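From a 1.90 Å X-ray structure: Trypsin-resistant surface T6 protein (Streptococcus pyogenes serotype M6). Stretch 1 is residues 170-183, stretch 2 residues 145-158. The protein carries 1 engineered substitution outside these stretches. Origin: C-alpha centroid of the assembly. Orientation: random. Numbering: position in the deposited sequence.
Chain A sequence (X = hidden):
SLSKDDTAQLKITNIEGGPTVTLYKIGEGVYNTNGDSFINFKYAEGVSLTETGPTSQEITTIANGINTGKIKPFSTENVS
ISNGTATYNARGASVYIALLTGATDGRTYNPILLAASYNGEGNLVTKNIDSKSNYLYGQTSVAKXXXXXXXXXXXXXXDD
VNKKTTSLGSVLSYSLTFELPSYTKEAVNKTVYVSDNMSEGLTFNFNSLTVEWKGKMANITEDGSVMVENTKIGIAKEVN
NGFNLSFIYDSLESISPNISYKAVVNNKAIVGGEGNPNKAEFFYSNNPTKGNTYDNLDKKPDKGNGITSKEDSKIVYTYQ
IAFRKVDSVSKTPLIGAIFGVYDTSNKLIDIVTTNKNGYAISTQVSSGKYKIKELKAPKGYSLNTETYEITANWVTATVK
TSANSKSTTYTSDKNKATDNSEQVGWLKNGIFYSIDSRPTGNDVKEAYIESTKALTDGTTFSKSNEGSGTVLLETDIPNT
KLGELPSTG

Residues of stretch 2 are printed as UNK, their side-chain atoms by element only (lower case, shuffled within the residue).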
ATOM      1  N   SER A 170      13.578 -10.207 -11.741  1.00 13.19           N
ATOM      2  CA  SER A 170      12.613 -11.051 -11.024  1.00 13.32           C
ATOM      3  C   SER A 170      11.193 -10.470 -11.043  1.00 13.16           C
ATOM      4  O   SER A 170      11.002  -9.273 -10.854  1.00 13.12           O
ATOM      5  CB  SER A 170      13.057 -11.236  -9.574  1.00 13.74           C
ATOM      6  OG  SER A 170      14.310 -11.897  -9.493  1.00 13.95           O
ATOM      7  N   VAL A 171      10.197 -11.318 -11.256  1.00 13.56           N
ATOM      8  CA  VAL A 171       8.801 -10.886 -11.188  1.00 13.66           C
ATOM      9  C   VAL A 171       8.281 -11.121  -9.767  1.00 13.12           C
ATOM     10  O   VAL A 171       8.345 -12.234  -9.221  1.00 12.52           O
ATOM     11  CB  VAL A 171       7.915 -11.603 -12.225  1.00 14.29           C
ATOM     12  CG1 VAL A 171       6.439 -11.427 -11.933  1.00 14.79           C
ATOM     13  CG2 VAL A 171       8.232 -11.098 -13.627  1.00 14.98           C
ATOM     14  N   LEU A 172       7.770 -10.053  -9.173  1.00 12.64           N
ATOM     15  CA  LEU A 172       7.237 -10.103  -7.811  1.00 12.59           C
ATOM     16  C   LEU A 172       5.720 -10.008  -7.842  1.00 12.61           C
ATOM     17  O   LEU A 172       5.160  -9.214  -8.626  1.00 14.17           O
ATOM     18  CB  LEU A 172       7.824  -8.953  -6.992  1.00 12.72           C
ATOM     19  CG  LEU A 172       9.352  -8.935  -6.875  1.00 13.19           C
ATOM     20  CD1 LEU A 172       9.804  -7.851  -5.929  1.00 13.99           C
ATOM     21  CD2 LEU A 172       9.881 -10.259  -6.378  1.00 13.42           C
ATOM     22  N   SER A 173       5.066 -10.794  -7.000  1.00 12.12           N
ATOM     23  CA  SER A 173       3.611 -10.940  -7.023  1.00 12.71           C
ATOM     24  C   SER A 173       3.051 -10.359  -5.736  1.00 13.12           C
ATOM     25  O   SER A 173       3.306 -10.865  -4.658  1.00 13.28           O
ATOM     26  CB  SER A 173       3.205 -12.406  -7.163  1.00 12.38           C
ATOM     27  OG  SER A 173       3.658 -12.907  -8.416  1.00 12.95           O
ATOM     28  N   TYR A 174       2.286  -9.291  -5.882  1.00 12.70           N
ATOM     29  CA  TYR A 174       1.713  -8.582  -4.761  1.00 13.18           C
ATOM     30  C   TYR A 174       0.222  -8.903  -4.649  1.00 13.42           C
ATOM     31  O   TYR A 174      -0.461  -9.153  -5.638  1.00 12.48           O
ATOM     32  CB  TYR A 174       1.881  -7.089  -4.965  1.00 13.22           C
ATOM     33  CG  TYR A 174       3.300  -6.593  -4.947  1.00 13.75           C
ATOM     34  CD1 TYR A 174       4.080  -6.590  -6.101  1.00 13.81           C
ATOM     35  CD2 TYR A 174       3.864  -6.107  -3.779  1.00 14.05           C
ATOM     36  CE1 TYR A 174       5.375  -6.114  -6.077  1.00 14.49           C
ATOM     37  CE2 TYR A 174       5.166  -5.634  -3.747  1.00 14.29           C
ATOM     38  CZ  TYR A 174       5.913  -5.638  -4.892  1.00 14.44           C
ATOM     39  OH  TYR A 174       7.190  -5.156  -4.841  1.00 15.99           O
ATOM     40  N   SER A 175      -0.266  -8.883  -3.421  1.00 15.05           N
ATOM     41  CA  SER A 175      -1.664  -9.172  -3.117  1.00 15.96           C
ATOM     42  C   SER A 175      -2.162  -8.265  -1.991  1.00 16.46           C
ATOM     43  O   SER A 175      -1.437  -8.010  -1.019  1.00 15.83           O
ATOM     44  CB  SER A 175      -1.842 -10.644  -2.749  1.00 17.08           C
ATOM     45  OG  SER A 175      -1.129 -10.974  -1.582  1.00 18.74           O
ATOM     46  N   LEU A 176      -3.382  -7.765  -2.154  1.00 16.10           N
ATOM     47  CA  LEU A 176      -3.999  -6.897  -1.172  1.00 17.35           C
ATOM     48  C   LEU A 176      -5.261  -7.551  -0.667  1.00 17.46           C
ATOM     49  O   LEU A 176      -6.042  -8.095  -1.451  1.00 17.28           O
ATOM     50  CB  LEU A 176      -4.378  -5.565  -1.793  1.00 17.17           C
ATOM     51  CG  LEU A 176      -3.302  -4.668  -2.366  1.00 17.59           C
ATOM     52  CD1 LEU A 176      -3.945  -3.472  -3.067  1.00 18.06           C
ATOM     53  CD2 LEU A 176      -2.359  -4.196  -1.270  1.00 18.17           C
ATOM     54  N   THR A 177      -5.465  -7.523   0.642  1.00 17.94           N
ATOM     55  CA  THR A 177      -6.785  -7.822   1.201  1.00 19.16           C
ATOM     56  C   THR A 177      -7.180  -6.647   2.088  1.00 19.61           C
ATOM     57  O   THR A 177      -6.319  -5.908   2.569  1.00 18.97           O
ATOM     58  CB  THR A 177      -6.800  -9.111   2.018  1.00 19.92           C
ATOM     59  OG1 THR A 177      -5.971  -8.945   3.163  1.00 21.80           O
ATOM     60  CG2 THR A 177      -6.299 -10.310   1.175  1.00 20.26           C
ATOM     61  N   PHE A 178      -8.471  -6.459   2.303  1.00 19.77           N
ATOM     62  CA  PHE A 178      -8.908  -5.370   3.160  1.00 20.55           C
ATOM     63  C   PHE A 178     -10.245  -5.602   3.838  1.00 20.49           C
ATOM     64  O   PHE A 178     -11.043  -6.431   3.384  1.00 20.69           O
ATOM     65  CB  PHE A 178      -8.874  -4.029   2.416  1.00 22.92           C
ATOM     66  CG  PHE A 178      -9.649  -3.997   1.138  1.00 24.23           C
ATOM     67  CD1 PHE A 178      -9.133  -4.553  -0.025  1.00 25.85           C
ATOM     68  CD2 PHE A 178     -10.884  -3.355   1.087  1.00 25.57           C
ATOM     69  CE1 PHE A 178      -9.848  -4.499  -1.212  1.00 26.93           C
ATOM     70  CE2 PHE A 178     -11.610  -3.294  -0.094  1.00 26.35           C
ATOM     71  CZ  PHE A 178     -11.088  -3.867  -1.245  1.00 27.19           C
ATOM     72  N   GLU A 179     -10.451  -4.899   4.957  1.00 18.07           N
ATOM     73  CA  GLU A 179     -11.723  -4.923   5.679  1.00 17.62           C
ATOM     74  C   GLU A 179     -12.461  -3.646   5.338  1.00 15.79           C
ATOM     75  O   GLU A 179     -11.894  -2.574   5.386  1.00 14.53           O
ATOM     76  CB  GLU A 179     -11.497  -5.051   7.194  1.00 18.64           C
ATOM     77  CG  GLU A 179     -10.809  -6.360   7.551  1.00 20.50           C
ATOM     78  CD  GLU A 179     -10.345  -6.446   8.991  1.00 21.15           C
ATOM     79  OE1 GLU A 179      -9.397  -5.721   9.389  1.00 21.02           O
ATOM     80  OE2 GLU A 179     -10.926  -7.279   9.710  1.00 23.25           O
ATOM     81  N   LEU A 180     -13.725  -3.780   4.958  1.00 15.02           N
ATOM     82  CA  LEU A 180     -14.522  -2.648   4.516  1.00 14.19           C
ATOM     83  C   LEU A 180     -15.053  -1.809   5.663  1.00 14.20           C
ATOM     84  O   LEU A 180     -15.328  -2.327   6.740  1.00 13.42           O
ATOM     85  CB  LEU A 180     -15.715  -3.136   3.700  1.00 14.21           C
ATOM     86  CG  LEU A 180     -15.394  -3.818   2.373  1.00 14.51           C
ATOM     87  CD1 LEU A 180     -16.615  -4.535   1.844  1.00 14.88           C
ATOM     88  CD2 LEU A 180     -14.916  -2.796   1.356  1.00 14.99           C
ATOM     89  N   PRO A 181     -15.263  -0.508   5.416  1.00 14.03           N
ATOM     90  CA  PRO A 181     -16.090   0.240   6.353  1.00 14.59           C
ATOM     91  C   PRO A 181     -17.520  -0.296   6.275  1.00 15.05           C
ATOM     92  O   PRO A 181     -17.869  -0.976   5.304  1.00 14.03           O
ATOM     93  CB  PRO A 181     -16.047   1.657   5.793  1.00 14.25           C
ATOM     94  CG  PRO A 181     -15.832   1.485   4.337  1.00 14.28           C
ATOM     95  CD  PRO A 181     -14.953   0.278   4.209  1.00 14.08           C
ATOM     96  N   SER A 182     -18.311  -0.018   7.297  1.00 15.71           N
ATOM     97  CA  SER A 182     -19.720  -0.330   7.293  1.00 17.22           C
ATOM     98  C   SER A 182     -20.462   0.996   7.170  1.00 17.11           C
ATOM     99  O   SER A 182     -20.384   1.826   8.062  1.00 16.95           O
ATOM    100  CB  SER A 182     -20.080  -1.056   8.587  1.00 17.95           C
ATOM    101  OG  SER A 182     -21.423  -1.482   8.579  1.00 19.79           O
ATOM    102  N   TYR A 183     -21.146   1.208   6.043  1.00 16.91           N
ATOM    103  CA  TYR A 183     -21.933   2.440   5.822  1.00 16.84           C
ATOM    104  C   TYR A 183     -23.413   2.104   5.870  1.00 17.49           C
ATOM    105  O   TYR A 183     -23.817   1.058   5.367  1.00 18.03           O
ATOM    106  CB  TYR A 183     -21.665   3.035   4.442  1.00 15.87           C
ATOM    107  CG  TYR A 183     -20.252   3.430   4.140  1.00 14.97           C
ATOM    108  CD1 TYR A 183     -19.524   4.232   5.018  1.00 14.33           C
ATOM    109  CD2 TYR A 183     -19.653   3.060   2.934  1.00 14.50           C
ATOM    110  CE1 TYR A 183     -18.240   4.635   4.724  1.00 14.22           C
ATOM    111  CE2 TYR A 183     -18.353   3.448   2.633  1.00 14.17           C
ATOM    112  CZ  TYR A 183     -17.657   4.241   3.539  1.00 14.34           C
ATOM    113  OH  TYR A 183     -16.396   4.636   3.265  1.00 14.35           O
ATOM    114  N   UNK A 145     -19.443   1.513  15.250  1.00 15.99           N
ATOM    115  CA  UNK A 145     -18.379   1.904  14.360  1.00 16.14           C
ATOM    116  C   UNK A 145     -17.746   0.672  13.687  1.00 15.65           C
ATOM    117  O   UNK A 145     -17.929  -0.460  14.154  1.00 15.50           O
ATOM    118  c   UNK A 145     -17.323   2.686  15.160  1.00 16.50           C
ATOM    119  o   UNK A 145     -16.738   1.848  16.144  1.00 16.86           O
ATOM    120  N   UNK A 146     -17.013   0.915  12.604  1.00 15.02           N
ATOM    121  CA  UNK A 146     -16.217  -0.109  11.934  1.00 14.73           C
ATOM    122  C   UNK A 146     -14.793   0.401  11.724  1.00 14.66           C
ATOM    123  O   UNK A 146     -14.545   1.605  11.644  1.00 14.38           O
ATOM    124  c   UNK A 146     -16.891  -0.509  10.606  1.00 14.79           C
ATOM    125  o   UNK A 146     -17.017   0.604   9.729  1.00 14.01           O
ATOM    126  N   UNK A 147     -13.836  -0.521  11.674  1.00 15.05           N
ATOM    127  CA  UNK A 147     -12.429  -0.156  11.538  1.00 14.92           C
ATOM    128  C   UNK A 147     -11.906  -0.858  10.293  1.00 14.28           C
ATOM    129  O   UNK A 147     -11.675  -2.055  10.318  1.00 14.37           O
ATOM    130  c   UNK A 147      -9.451  -0.920  14.030  1.00 16.13           C
ATOM    131  c   UNK A 147     -11.619  -0.575  12.783  1.00 15.50           C
ATOM    132  c   UNK A 147     -10.097  -0.361  12.769  1.00 15.90           C
ATOM    133  c   UNK A 147      -9.754   1.106  12.609  1.00 16.23           C
ATOM    134  N   UNK A 148     -11.760  -0.118   9.189  1.00 14.03           N
ATOM    135  CA  UNK A 148     -11.192  -0.741   8.006  1.00 13.82           C
ATOM    136  C   UNK A 148      -9.716  -1.092   8.169  1.00 14.45           C
ATOM    137  O   UNK A 148      -9.055  -0.639   9.118  1.00 15.12           O
ATOM    138  c   UNK A 148     -12.313   1.215   8.883  1.00 13.51           C
ATOM    139  c   UNK A 148     -11.368   0.331   6.941  1.00 13.60           C
ATOM    140  c   UNK A 148     -12.538   1.137   7.412  1.00 13.17           C
ATOM    141  N   UNK A 149      -9.206  -1.898   7.251  1.00 14.43           N
ATOM    142  CA  UNK A 149      -7.779  -2.217   7.235  1.00 15.13           C
ATOM    143  C   UNK A 149      -7.376  -2.581   5.830  1.00 15.45           C
ATOM    144  O   UNK A 149      -8.219  -2.887   4.999  1.00 15.22           O
ATOM    145  o   UNK A 149      -8.086  -4.565   7.675  1.00 15.36           O
ATOM    146  c   UNK A 149      -7.452  -3.395   8.146  1.00 14.77           C
ATOM    147  N   UNK A 150      -6.075  -2.533   5.582  1.00 16.27           N
ATOM    148  CA  UNK A 150      -5.508  -3.006   4.333  1.00 16.94           C
ATOM    149  C   UNK A 150      -4.219  -3.729   4.671  1.00 17.36           C
ATOM    150  O   UNK A 150      -3.446  -3.236   5.486  1.00 17.29           O
ATOM    151  c   UNK A 150      -5.247  -1.854   3.351  1.00 17.42           C
ATOM    152  c   UNK A 150      -4.250  -0.845   3.909  1.00 18.35           C
ATOM    153  c   UNK A 150      -4.519  -1.292   0.996  1.00 18.28           C
ATOM    154  c   UNK A 150      -4.738  -2.389   2.015  1.00 17.78           C
ATOM    155  N   UNK A 151      -4.014  -4.891   4.049  1.00 16.76           N
ATOM    156  CA  UNK A 151      -2.827  -5.720   4.264  1.00 17.47           C
ATOM    157  C   UNK A 151      -2.235  -6.077   2.909  1.00 17.17           C
ATOM    158  O   UNK A 151      -2.955  -6.570   2.036  1.00 16.11           O
ATOM    159  c   UNK A 151      -1.955  -7.857   5.353  1.00 18.45           C
ATOM    160  c   UNK A 151      -3.188  -7.025   5.003  1.00 17.94           C
ATOM    161  o   UNK A 151      -3.866  -6.712   6.215  1.00 18.51           O
ATOM    162  N   UNK A 152      -0.941  -5.815   2.736  1.00 16.81           N
ATOM    163  CA  UNK A 152      -0.252  -6.154   1.512  1.00 16.97           C
ATOM    164  C   UNK A 152       0.797  -7.233   1.743  1.00 16.75           C
ATOM    165  O   UNK A 152       1.554  -7.197   2.719  1.00 15.57           O
ATOM    166  n   UNK A 152       3.022  -2.468  -2.146  1.00 17.27           N
ATOM    167  c   UNK A 152       1.078  -5.274  -0.453  1.00 17.28           C
ATOM    168  c   UNK A 152       1.243  -4.098  -1.390  1.00 17.99           C
ATOM    169  c   UNK A 152       0.408  -4.935   0.880  1.00 17.47           C
ATOM    170  c   UNK A 152       2.456  -3.263  -1.018  1.00 17.94           C
ATOM    171  N   UNK A 153       0.839  -8.182   0.816  1.00 16.80           N
ATOM    172  CA  UNK A 153       1.817  -9.238   0.838  1.00 17.66           C
ATOM    173  C   UNK A 153       2.545  -9.304  -0.507  1.00 16.71           C
ATOM    174  O   UNK A 153       2.010  -8.887  -1.535  1.00 15.51           O
ATOM    175  c   UNK A 153      -0.894 -12.320   3.868  1.00 26.51           C
ATOM    176  n   UNK A 153      -0.106 -13.094   4.870  1.00 27.89           N
ATOM    177  c   UNK A 153      -0.130 -12.112   2.569  1.00 24.36           C
ATOM    178  c   UNK A 153       1.135 -10.574   1.107  1.00 19.77           C
ATOM    179  c   UNK A 153       0.642 -10.797   2.531  1.00 22.08           C
ATOM    180  N   UNK A 154       3.765  -9.834  -0.475  1.00 15.90           N
ATOM    181  CA  UNK A 154       4.561 -10.040  -1.669  1.00 16.37           C
ATOM    182  C   UNK A 154       5.154 -11.446  -1.667  1.00 16.10           C
ATOM    183  O   UNK A 154       5.541 -11.970  -0.624  1.00 14.70           O
ATOM    184  c   UNK A 154       5.649  -8.954  -1.872  1.00 17.01           C
ATOM    185  c   UNK A 154       6.304  -9.101  -3.234  1.00 17.55           C
ATOM    186  c   UNK A 154       6.703  -8.959  -0.772  1.00 17.66           C
ATOM    187  N   UNK A 155       5.173 -12.068  -2.844  1.00 15.73           N
ATOM    188  CA  UNK A 155       5.848 -13.346  -3.009  1.00 15.65           C
ATOM    189  C   UNK A 155       6.687 -13.278  -4.273  1.00 15.27           C
ATOM    190  O   UNK A 155       6.575 -12.321  -5.035  1.00 14.87           O
ATOM    191  c   UNK A 155       4.053 -14.601  -1.773  1.00 16.93           C
ATOM    192  o   UNK A 155       3.956 -14.259  -4.211  1.00 16.17           O
ATOM    193  c   UNK A 155       4.845 -14.492  -3.102  1.00 16.47           C
ATOM    194  N   UNK A 156       7.550 -14.270  -4.468  1.00 14.52           N
ATOM    195  CA  UNK A 156       8.506 -14.261  -5.588  1.00 14.36           C
ATOM    196  C   UNK A 156       9.897 -13.847  -5.130  1.00 14.52           C
ATOM    197  O   UNK A 156      10.842 -13.823  -5.921  1.00 13.11           O
ATOM    198  N   UNK A 157       9.990 -13.519  -3.841  1.00 14.61           N
ATOM    199  CA  UNK A 157      11.197 -13.041  -3.198  1.00 15.61           C
ATOM    200  C   UNK A 157      11.909 -14.192  -2.495  1.00 16.45           C
ATOM    201  O   UNK A 157      11.365 -15.311  -2.365  1.00 16.08           O
ATOM    202  c   UNK A 157      10.841 -11.985  -2.117  1.00 15.73           C
ATOM    203  o   UNK A 157       9.757 -12.480  -1.328  1.00 14.17           O
ATOM    204  c   UNK A 157      10.432 -10.632  -2.744  1.00 15.18           C
ATOM    205  N   UNK A 158      13.118 -13.902  -2.013  1.00 17.10           N
ATOM    206  CA  UNK A 158      13.909 -14.857  -1.267  1.00 17.80           C
ATOM    207  C   UNK A 158      14.088 -14.312   0.150  1.00 18.61           C
ATOM    208  O   UNK A 158      14.583 -13.206   0.318  1.00 17.20           O
ATOM    209  c   UNK A 158      14.684 -16.940  -3.461  1.00 20.26           C
ATOM    210  c   UNK A 158      15.185 -15.522  -3.353  1.00 19.49           C
ATOM    211  c   UNK A 158      15.299 -15.020  -1.907  1.00 18.35           C
ATOM    212  c   UNK A 158      16.186 -15.927  -1.061  1.00 18.93           C
TER
HETATM  213  O   HOH W   1     -19.262   1.870  10.556  1.00 16.19           O
HETATM  214  O   HOH W   2     -10.232  -3.743  11.508  1.00 24.75           O
HETATM  215  O   HOH W   3     -14.043  -3.602   9.160  1.00 28.86           O
HETATM  216  O   HOH W   4      -6.549  -6.020   5.888  1.00 20.42           O
HETATM  217  O   HOH W   5      10.505 -13.805  -8.763  1.00 14.24           O

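Position 145 carries one carbon and then one oxygen. It makes no contact with stretch 1, and its CA-to-CB bond points away. One carbon ending in a hydroxyl is serine: Ser 145.

Position 146 has the same two atoms, but here the CB points toward stretch 1. The oxygen lies 2.8 Å from Ser 182 N and accepts its hydrogen bond. This is Ser 146. Water 1 joins its OG to Ser 182 O.

Position 147 has four carbons, forked at the second, and points away from stretch 1. That is Leu 147. Its backbone does the work: water 2 links its O to Glu 179 OE1, and water 3 links the same O to Leu 180 O.

Position 148 has three carbons closing a ring onto the backbone N. One ring carbon lies 3.9 Å from Pro 181 CB. Only proline closes such a ring: Pro 148.

Position 149 has one carbon and one oxygen. The oxygen sits 2.4 Å from Glu 179 OE1, a very short hydrogen bond donated to the carboxylate. This is Ser 149.

Position 150 has four carbons, forked at the first, with one arm two carbons long. Its CB is 4.3 Å from Phe 178 CB, and the end of the longer arm is 4.3 Å from Leu 176 CD2. That is Ile 150.

Position 151 has one carbon carrying an oxygen and a carbon. Its CB lies 3.8 Å from Thr 177 OG1. The residue is Thr 151.

Position 152 has four carbons in a row ending in nitrogen. Its CB lies 3.6 Å from Leu 176 CD2. This is Lys 152, buried and covalently bonded to a group elsewhere in the structure.

Position 153 has the same chain, but exposed. Its CB is 3.5 Å from Ser 175 OG, while the far end leads away. It is Lys 153.

Position 154 has one carbon carrying two carbons. One of the two lies over a face of the Tyr 174 ring. The residue is Val 154, and its CG2 makes a CH-pi contact 3.8 Å from the ring centroid.

Position 155 has one carbon carrying an oxygen and a carbon. The oxygen is 3.6 Å from Ser 173 CB. This is Thr 155.

Position 156 has no side-chain atoms, so it is Gly 156. A CB would clash with Val 171 O, and the backbone angles also call for glycine.

Position 157 again has one carbon bearing an oxygen and a carbon. The terminal carbon is 3.7 Å from Leu 172 CD2. It is Thr 157.

Position 158 has four carbons, forked at the first, one arm two carbons long. It makes no contact with stretch 1. It is Ile 158.

The contact is an antiparallel strand pair. Paired backbone hydrogen bonds join Ser 173 to Thr 155, Ser 175 to Lys 153 and Thr 177 to Thr 151. Tyr 174, Leu 176 and Phe 178 share the buried face with Val 154, Lys 152 and Ile 150.

Stretch 2, residues 145-158: SSLPSITKKVTGTI
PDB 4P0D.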